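Local coordinates for CurH (Lyngbya majuscula, PDB 3KG7), which is the dehydratase domain of a curacin polyketide synthase module and probably removes water from a beta-hydroxyacyl intermediate to leave a double bond, at residues 256-268 with 275-287. Sequence-based numbering, arbitrary orientation.
Sequences EQLQTRSYDIQLL and FGRINGFTVKRAP
Strands 260-268 and 274-286 form an antiparallel beta hairpin in the double hotdog fold of this dehydratase. R261 with V283, Y263 with F281, I265 with I278 and L267 with G276 are hydrogen-bonded pairs. The register shifts by one at a G1 beta bulge, where G280 and F281 both face Y263. G280 has positive phi (67°), a conformation that favours glycine. Its N donates to D264 OD1 at 2.9 Å, nearly straight, so a carboxylate takes up the extra peptide N-H. T282 OG1 donates to G280 O at 2.8 Å, holding the next peptide; the donor stands above the carbonyl plane.

Within the bulge, F281 turns its ring edge toward the face of Y263 in an offset edge-to-face pair. The ring centroids are 5.3 Å apart. With chi1 at -176°, F281 swings its ring away from its own N and alongside Y263; CD1 comes to 3.5 Å from Y263 CZ. I265, I278 and L267 continue this apolar face, with I278 CD1 4.1 Å from L267 CD1. At the far end, L267 CB sits over one face of the F275 ring in a CH-pi contact. On the opposite face of the hairpin, the Q266 amide stands nearly upright on one face of the R277 guanidinium (planes 80° apart), with NE2 3.3 Å above the guanidinium plane, over its centre.

Outside the hairpin, Y263 OH hydrogen-bonds T209 O, and R261 NH2 forms a salt bridge with D214 OD2. Strand 243-255 flanks strand 260-268, and strand 225-236 flanks strand 274-286, so the hairpin lies between them.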
ATOM      1  N   GLU C 256     -39.853 -13.571  -3.734  1.00 86.26           N
ATOM      2  CA  GLU C 256     -40.259 -14.019  -5.057  1.00 88.51           C
ATOM      3  C   GLU C 256     -39.950 -12.952  -6.100  1.00 90.07           C
ATOM      4  O   GLU C 256     -39.186 -13.196  -7.038  1.00 89.60           O
ATOM      5  CB  GLU C 256     -41.753 -14.366  -5.072  1.00 88.73           C
ATOM      6  CG  GLU C 256     -42.201 -15.339  -3.978  1.00 89.03           C
ATOM      7  CD  GLU C 256     -42.100 -16.798  -4.392  1.00 89.08           C
ATOM      8  OE1 GLU C 256     -43.142 -17.495  -4.334  1.00 89.11           O
ATOM      9  OE2 GLU C 256     -40.989 -17.250  -4.776  1.00 89.54           O
ATOM     10  N   GLN C 257     -40.542 -11.768  -5.912  1.00 92.34           N
ATOM     11  CA  GLN C 257     -40.446 -10.657  -6.865  1.00 93.30           C
ATOM     12  C   GLN C 257     -38.995 -10.178  -7.065  1.00 94.17           C
ATOM     13  O   GLN C 257     -38.618  -9.771  -8.169  1.00 95.08           O
ATOM     14  CB  GLN C 257     -41.344  -9.493  -6.423  1.00 92.07           C
ATOM     15  CG  GLN C 257     -42.698  -9.908  -5.820  1.00 92.81           C
ATOM     16  CD  GLN C 257     -43.766 -10.275  -6.873  1.00 93.11           C
ATOM     17  OE1 GLN C 257     -43.727  -9.756  -8.009  1.00 93.37           O
ATOM     18  NE2 GLN C 257     -44.752 -11.165  -6.480  1.00 92.25           N
ATOM     19  N   LEU C 258     -38.195 -10.233  -5.999  1.00 93.63           N
ATOM     20  CA  LEU C 258     -36.765  -9.897  -6.070  1.00 94.37           C
ATOM     21  C   LEU C 258     -35.858 -11.137  -6.011  1.00 92.97           C
ATOM     22  O   LEU C 258     -34.628 -11.017  -5.970  1.00 93.11           O
ATOM     23  CB  LEU C 258     -36.381  -8.868  -4.995  1.00 95.83           C
ATOM     24  CG  LEU C 258     -36.702  -7.395  -5.333  1.00 96.76           C
ATOM     25  CD1 LEU C 258     -37.071  -6.591  -4.080  1.00 96.57           C
ATOM     26  CD2 LEU C 258     -35.548  -6.729  -6.106  1.00 96.01           C
ATOM     27  N   GLN C 259     -36.490 -12.313  -5.998  1.00 91.35           N
ATOM     28  CA  GLN C 259     -35.845 -13.619  -6.234  1.00 89.53           C
ATOM     29  C   GLN C 259     -34.557 -13.893  -5.444  1.00 88.37           C
ATOM     30  O   GLN C 259     -33.459 -13.895  -6.009  1.00 88.03           O
ATOM     31  CB  GLN C 259     -35.615 -13.829  -7.739  1.00 90.49           C
ATOM     32  CG  GLN C 259     -35.497 -15.293  -8.176  1.00 90.88           C
ATOM     33  CD  GLN C 259     -36.815 -16.058  -8.109  1.00 90.50           C
ATOM     34  OE1 GLN C 259     -37.900 -15.473  -8.170  1.00 90.65           O
ATOM     35  NE2 GLN C 259     -36.721 -17.377  -7.988  1.00 90.45           N
ATOM     36  N   THR C 260     -34.710 -14.130  -4.142  1.00 86.75           N
ATOM     37  CA  THR C 260     -33.592 -14.440  -3.246  1.00 83.23           C
ATOM     38  C   THR C 260     -34.064 -15.371  -2.136  1.00 83.51           C
ATOM     39  O   THR C 260     -35.202 -15.258  -1.676  1.00 85.63           O
ATOM     40  CB  THR C 260     -33.024 -13.171  -2.559  1.00 82.81           C
ATOM     41  OG1 THR C 260     -34.049 -12.531  -1.779  1.00 81.84           O
ATOM     42  CG2 THR C 260     -32.464 -12.180  -3.572  1.00 82.88           C
ATOM     43  N   ARG C 261     -33.202 -16.289  -1.707  1.00 82.80           N
ATOM     44  CA  ARG C 261     -33.458 -17.076  -0.494  1.00 83.77           C
ATOM     45  C   ARG C 261     -32.543 -16.570   0.610  1.00 83.36           C
ATOM     46  O   ARG C 261     -31.339 -16.437   0.392  1.00 84.88           O
ATOM     47  CB  ARG C 261     -33.194 -18.566  -0.714  1.00 83.98           C
ATOM     48  CG  ARG C 261     -34.077 -19.239  -1.734  1.00 85.38           C
ATOM     49  CD  ARG C 261     -33.808 -20.728  -1.755  1.00 86.75           C
ATOM     50  NE  ARG C 261     -34.510 -21.429  -0.682  1.00 89.01           N
ATOM     51  CZ  ARG C 261     -35.699 -22.018  -0.816  1.00 90.30           C
ATOM     52  NH1 ARG C 261     -36.337 -22.001  -1.980  1.00 90.45           N
ATOM     53  NH2 ARG C 261     -36.256 -22.629   0.219  1.00 90.73           N
ATOM     54  N   SER C 262     -33.102 -16.289   1.785  1.00 82.63           N
ATOM     55  CA  SER C 262     -32.305 -15.776   2.905  1.00 82.78           C
ATOM     56  C   SER C 262     -32.535 -16.571   4.180  1.00 82.29           C
ATOM     57  O   SER C 262     -33.645 -17.057   4.424  1.00 82.84           O
ATOM     58  CB  SER C 262     -32.618 -14.305   3.172  1.00 83.06           C
ATOM     59  OG  SER C 262     -32.894 -13.608   1.971  1.00 85.69           O
ATOM     60  N   TYR C 263     -31.486 -16.691   4.996  1.00 80.79           N
ATOM     61  CA  TYR C 263     -31.584 -17.402   6.277  1.00 80.88           C
ATOM     62  C   TYR C 263     -30.562 -16.973   7.333  1.00 81.51           C
ATOM     63  O   TYR C 263     -29.695 -16.136   7.079  1.00 82.62           O
ATOM     64  CB  TYR C 263     -31.599 -18.938   6.089  1.00 81.67           C
ATOM     65  CG  TYR C 263     -30.475 -19.528   5.257  1.00 81.03           C
ATOM     66  CD1 TYR C 263     -30.522 -19.503   3.858  1.00 81.17           C
ATOM     67  CD2 TYR C 263     -29.383 -20.147   5.868  1.00 81.42           C
ATOM     68  CE1 TYR C 263     -29.490 -20.055   3.088  1.00 81.82           C
ATOM     69  CE2 TYR C 263     -28.347 -20.705   5.107  1.00 82.33           C
ATOM     70  CZ  TYR C 263     -28.406 -20.655   3.720  1.00 82.07           C
ATOM     71  OH  TYR C 263     -27.386 -21.200   2.971  1.00 81.07           O
ATOM     72  N   ASP C 264     -30.693 -17.551   8.525  1.00 81.49           N
ATOM     73  CA  ASP C 264     -29.853 -17.219   9.678  1.00 81.14           C
ATOM     74  C   ASP C 264     -29.132 -18.445  10.208  1.00 80.76           C
ATOM     75  O   ASP C 264     -29.679 -19.550  10.196  1.00 82.19           O
ATOM     76  CB  ASP C 264     -30.711 -16.620  10.795  1.00 80.91           C
ATOM     77  CG  ASP C 264     -31.431 -15.376  10.356  1.00 81.89           C
ATOM     78  OD1 ASP C 264     -30.790 -14.517   9.712  1.00 80.27           O
ATOM     79  OD2 ASP C 264     -32.642 -15.267  10.641  1.00 83.78           O
ATOM     80  N   ILE C 265     -27.905 -18.253  10.677  1.00 79.51           N
ATOM     81  CA  ILE C 265     -27.141 -19.358  11.239  1.00 81.03           C
ATOM     82  C   ILE C 265     -26.526 -18.950  12.562  1.00 82.99           C
ATOM     83  O   ILE C 265     -25.876 -17.906  12.661  1.00 85.96           O
ATOM     84  CB  ILE C 265     -26.019 -19.849  10.281  1.00 80.30           C
ATOM     85  CG1 ILE C 265     -26.602 -20.318   8.945  1.00 78.52           C
ATOM     86  CG2 ILE C 265     -25.232 -20.990  10.917  1.00 79.22           C
ATOM     87  CD1 ILE C 265     -25.869 -19.799   7.759  1.00 76.70           C
ATOM     88  N   GLN C 266     -26.736 -19.781  13.578  1.00 83.80           N
ATOM     89  CA  GLN C 266     -26.106 -19.596  14.883  1.00 84.64           C
ATOM     90  C   GLN C 266     -24.902 -20.523  15.010  1.00 83.23           C
ATOM     91  O   GLN C 266     -25.000 -21.724  14.761  1.00 83.05           O
ATOM     92  CB  GLN C 266     -27.089 -19.869  16.025  1.00 87.09           C
ATOM     93  CG  GLN C 266     -28.520 -19.380  15.788  1.00 91.14           C
ATOM     94  CD  GLN C 266     -28.672 -17.859  15.781  1.00 93.08           C
ATOM     95  OE1 GLN C 266     -29.664 -17.335  15.270  1.00 92.90           O
ATOM     96  NE2 GLN C 266     -27.697 -17.150  16.348  1.00 93.18           N
ATOM     97  N   LEU C 267     -23.762 -19.956  15.388  1.00 82.00           N
ATOM     98  CA  LEU C 267     -22.568 -20.753  15.647  1.00 81.28           C
ATOM     99  C   LEU C 267     -22.516 -21.125  17.125  1.00 83.17           C
ATOM    100  O   LEU C 267     -22.514 -20.247  17.994  1.00 84.45           O
ATOM    101  CB  LEU C 267     -21.300 -20.009  15.221  1.00 79.58           C
ATOM    102  CG  LEU C 267     -20.937 -19.983  13.732  1.00 78.98           C
ATOM    103  CD1 LEU C 267     -21.824 -19.028  12.937  1.00 77.56           C
ATOM    104  CD2 LEU C 267     -19.461 -19.615  13.565  1.00 79.09           C
ATOM    105  N   LEU C 268     -22.500 -22.429  17.397  1.00 82.84           N
ATOM    106  CA  LEU C 268     -22.498 -22.960  18.761  1.00 82.94           C
ATOM    107  C   LEU C 268     -21.238 -23.773  19.013  1.00 84.80           C
ATOM    108  O   LEU C 268     -20.848 -24.581  18.170  1.00 85.83           O
ATOM    109  CB  LEU C 268     -23.715 -23.858  18.987  1.00 82.46           C
ATOM    110  CG  LEU C 268     -25.134 -23.340  18.736  1.00 81.77           C
ATOM    111  CD1 LEU C 268     -26.033 -24.499  18.386  1.00 80.64           C
ATOM    112  CD2 LEU C 268     -25.681 -22.592  19.940  1.00 81.57           C
ATOM    113  N   PHE C 275     -21.477 -18.428  20.029  1.00 84.28           N
ATOM    114  CA  PHE C 275     -20.281 -17.583  20.025  1.00 83.02           C
ATOM    115  C   PHE C 275     -20.135 -16.786  18.724  1.00 82.53           C
ATOM    116  O   PHE C 275     -19.199 -16.002  18.566  1.00 84.35           O
ATOM    117  CB  PHE C 275     -19.025 -18.415  20.326  1.00 81.22           C
ATOM    118  CG  PHE C 275     -18.650 -19.371  19.233  1.00 81.08           C
ATOM    119  CD1 PHE C 275     -19.400 -20.529  19.008  1.00 79.74           C
ATOM    120  CD2 PHE C 275     -17.544 -19.119  18.427  1.00 80.02           C
ATOM    121  CE1 PHE C 275     -19.063 -21.414  17.995  1.00 78.37           C
ATOM    122  CE2 PHE C 275     -17.196 -20.000  17.407  1.00 80.63           C
ATOM    123  CZ  PHE C 275     -17.957 -21.154  17.192  1.00 79.81           C
ATOM    124  N   GLY C 276     -21.069 -16.986  17.802  1.00 80.36           N
ATOM    125  CA  GLY C 276     -21.114 -16.213  16.572  1.00 80.33           C
ATOM    126  C   GLY C 276     -22.416 -16.437  15.837  1.00 80.96           C
ATOM    127  O   GLY C 276     -23.125 -17.412  16.105  1.00 82.40           O
ATOM    128  N   ARG C 277     -22.750 -15.529  14.925  1.00 81.75           N
ATOM    129  CA  ARG C 277     -23.952 -15.699  14.108  1.00 83.59           C
ATOM    130  C   ARG C 277     -23.844 -15.009  12.761  1.00 82.48           C
ATOM    131  O   ARG C 277     -23.080 -14.055  12.597  1.00 83.07           O
ATOM    132  CB  ARG C 277     -25.211 -15.236  14.853  1.00 84.77           C
ATOM    133  CG  ARG C 277     -25.293 -13.739  15.116  1.00 88.19           C
ATOM    134  CD  ARG C 277     -26.575 -13.387  15.853  1.00 88.95           C
ATOM    135  NE  ARG C 277     -27.750 -13.960  15.191  1.00 92.96           N
ATOM    136  CZ  ARG C 277     -28.942 -14.118  15.767  1.00 93.70           C
ATOM    137  NH1 ARG C 277     -29.135 -13.751  17.029  1.00 93.44           N
ATOM    138  NH2 ARG C 277     -29.943 -14.649  15.074  1.00 92.29           N
ATOM    139  N   ILE C 278     -24.610 -15.522  11.801  1.00 80.62           N
ATOM    140  CA  ILE C 278     -24.714 -14.950  10.468  1.00 79.43           C
ATOM    141  C   ILE C 278     -26.187 -14.639  10.231  1.00 80.71           C
ATOM    142  O   ILE C 278     -27.023 -15.549  10.215  1.00 80.74           O
ATOM    143  CB  ILE C 278     -24.201 -15.937   9.380  1.00 79.42           C
ATOM    144  CG1 ILE C 278     -22.775 -16.399   9.702  1.00 77.00           C
ATOM    145  CG2 ILE C 278     -24.266 -15.307   7.977  1.00 77.72           C
ATOM    146  CD1 ILE C 278     -22.421 -17.734   9.134  1.00 77.00           C
ATOM    147  N   ASN C 279     -26.502 -13.355  10.074  1.00 82.07           N
ATOM    148  CA  ASN C 279     -27.877 -12.912   9.832  1.00 83.64           C
ATOM    149  C   ASN C 279     -28.125 -12.443   8.405  1.00 82.62           C
ATOM    150  O   ASN C 279     -27.326 -11.710   7.824  1.00 83.04           O
ATOM    151  CB  ASN C 279     -28.294 -11.809  10.808  1.00 85.52           C
ATOM    152  CG  ASN C 279     -28.262 -12.264  12.246  1.00 88.01           C
ATOM    153  OD1 ASN C 279     -29.036 -13.131  12.652  1.00 89.40           O
ATOM    154  ND2 ASN C 279     -27.364 -11.676  13.031  1.00 89.02           N
ATOM    155  N   GLY C 280     -29.254 -12.872   7.855  1.00 81.71           N
ATOM    156  CA  GLY C 280     -29.666 -12.456   6.523  1.00 81.52           C
ATOM    157  C   GLY C 280     -28.773 -12.964   5.410  1.00 81.42           C
ATOM    158  O   GLY C 280     -28.579 -12.269   4.412  1.00 81.30           O
ATOM    159  N   PHE C 281     -28.235 -14.174   5.588  1.00 80.25           N
ATOM    160  CA  PHE C 281     -27.411 -14.827   4.567  1.00 79.69           C
ATOM    161  C   PHE C 281     -28.245 -15.090   3.318  1.00 79.83           C
ATOM    162  O   PHE C 281     -29.090 -15.989   3.301  1.00 79.93           O
ATOM    163  CB  PHE C 281     -26.800 -16.137   5.093  1.00 79.13           C
ATOM    164  CG  PHE C 281     -25.870 -16.817   4.112  1.00 79.66           C
ATOM    165  CD1 PHE C 281     -26.280 -17.947   3.407  1.00 80.04           C
ATOM    166  CD2 PHE C 281     -24.581 -16.324   3.887  1.00 79.28           C
ATOM    167  CE1 PHE C 281     -25.417 -18.578   2.487  1.00 80.24           C
ATOM    168  CE2 PHE C 281     -23.716 -16.954   2.973  1.00 78.71           C
ATOM    169  CZ  PHE C 281     -24.137 -18.081   2.275  1.00 77.65           C
ATOM    170  N   THR C 282     -28.001 -14.300   2.276  1.00 79.45           N
ATOM    171  CA  THR C 282     -28.842 -14.333   1.085  1.00 81.08           C
ATOM    172  C   THR C 282     -28.130 -14.950  -0.123  1.00 82.81           C
ATOM    173  O   THR C 282     -27.013 -14.552  -0.477  1.00 84.97           O
ATOM    174  CB  THR C 282     -29.360 -12.923   0.740  1.00 81.75           C
ATOM    175  OG1 THR C 282     -29.888 -12.302   1.920  1.00 83.05           O
ATOM    176  CG2 THR C 282     -30.450 -12.993  -0.318  1.00 81.09           C
ATOM    177  N   VAL C 283     -28.778 -15.934  -0.738  1.00 81.89           N
ATOM    178  CA  VAL C 283     -28.292 -16.510  -1.986  1.00 82.89           C
ATOM    179  C   VAL C 283     -29.200 -16.087  -3.140  1.00 83.39           C
ATOM    180  O   VAL C 283     -30.387 -15.837  -2.944  1.00 83.60           O
ATOM    181  CB  VAL C 283     -28.168 -18.057  -1.918  1.00 82.97           C
ATOM    182  CG1 VAL C 283     -27.057 -18.463  -0.946  1.00 82.69           C
ATOM    183  CG2 VAL C 283     -29.500 -18.706  -1.528  1.00 80.76           C
ATOM    184  N   LYS C 284     -28.632 -15.983  -4.336  1.00 84.90           N
ATOM    185  CA  LYS C 284     -29.414 -15.664  -5.527  1.00 86.27           C
ATOM    186  C   LYS C 284     -28.980 -16.552  -6.691  1.00 87.79           C
ATOM    187  O   LYS C 284     -27.803 -16.915  -6.804  1.00 89.74           O
ATOM    188  CB  LYS C 284     -29.281 -14.180  -5.888  1.00 86.60           C
ATOM    189  CG  LYS C 284     -30.278 -13.690  -6.942  1.00 86.08           C
ATOM    190  CD  LYS C 284     -30.046 -12.230  -7.318  1.00 86.80           C
ATOM    191  CE  LYS C 284     -28.861 -12.068  -8.262  1.00 87.97           C
ATOM    192  NZ  LYS C 284     -28.744 -10.675  -8.774  1.00 88.00           N
ATOM    193  N   ARG C 285     -29.937 -16.905  -7.546  1.00 89.29           N
ATOM    194  CA  ARG C 285     -29.666 -17.720  -8.729  1.00 90.49           C
ATOM    195  C   ARG C 285     -28.628 -17.050  -9.635  1.00 90.39           C
ATOM    196  O   ARG C 285     -28.741 -15.864  -9.959  1.00 90.43           O
ATOM    197  CB  ARG C 285     -30.960 -17.981  -9.502  1.00 90.02           C
ATOM    198  CG  ARG C 285     -32.027 -18.729  -8.713  1.00 91.75           C
ATOM    199  CD  ARG C 285     -31.909 -20.249  -8.852  1.00 93.31           C
ATOM    200  NE  ARG C 285     -32.261 -20.725 -10.194  1.00 94.17           N
ATOM    201  CZ  ARG C 285     -32.734 -21.940 -10.472  1.00 93.60           C
ATOM    202  NH1 ARG C 285     -32.940 -22.827  -9.507  1.00 93.20           N
ATOM    203  NH2 ARG C 285     -33.012 -22.265 -11.726  1.00 94.10           N
ATOM    204  N   ALA C 286     -27.607 -17.810 -10.020  1.00 90.58           N
ATOM    205  CA  ALA C 286     -26.555 -17.294 -10.885  1.00 91.53           C
ATOM    206  C   ALA C 286     -26.138 -18.338 -11.917  1.00 91.68           C
ATOM    207  O   ALA C 286     -25.335 -19.225 -11.616  1.00 92.29           O
ATOM    208  CB  ALA C 286     -25.355 -16.826 -10.055  1.00 91.56           C
ATOM    209  N   PRO C 287     -26.700 -18.246 -13.136  1.00 92.39           N
ATOM    210  CA  PRO C 287     -26.308 -19.144 -14.226  1.00 92.54           C
ATOM    211  C   PRO C 287     -24.859 -18.905 -14.648  1.00 92.55           C
ATOM    212  O   PRO C 287     -24.350 -17.791 -14.514  1.00 92.01           O
ATOM    213  CB  PRO C 287     -27.278 -18.785 -15.356  1.00 92.35           C
ATOM    214  CG  PRO C 287     -27.752 -17.414 -15.040  1.00 92.88           C
ATOM    215  CD  PRO C 287     -27.750 -17.296 -13.549  1.00 92.51           C
TER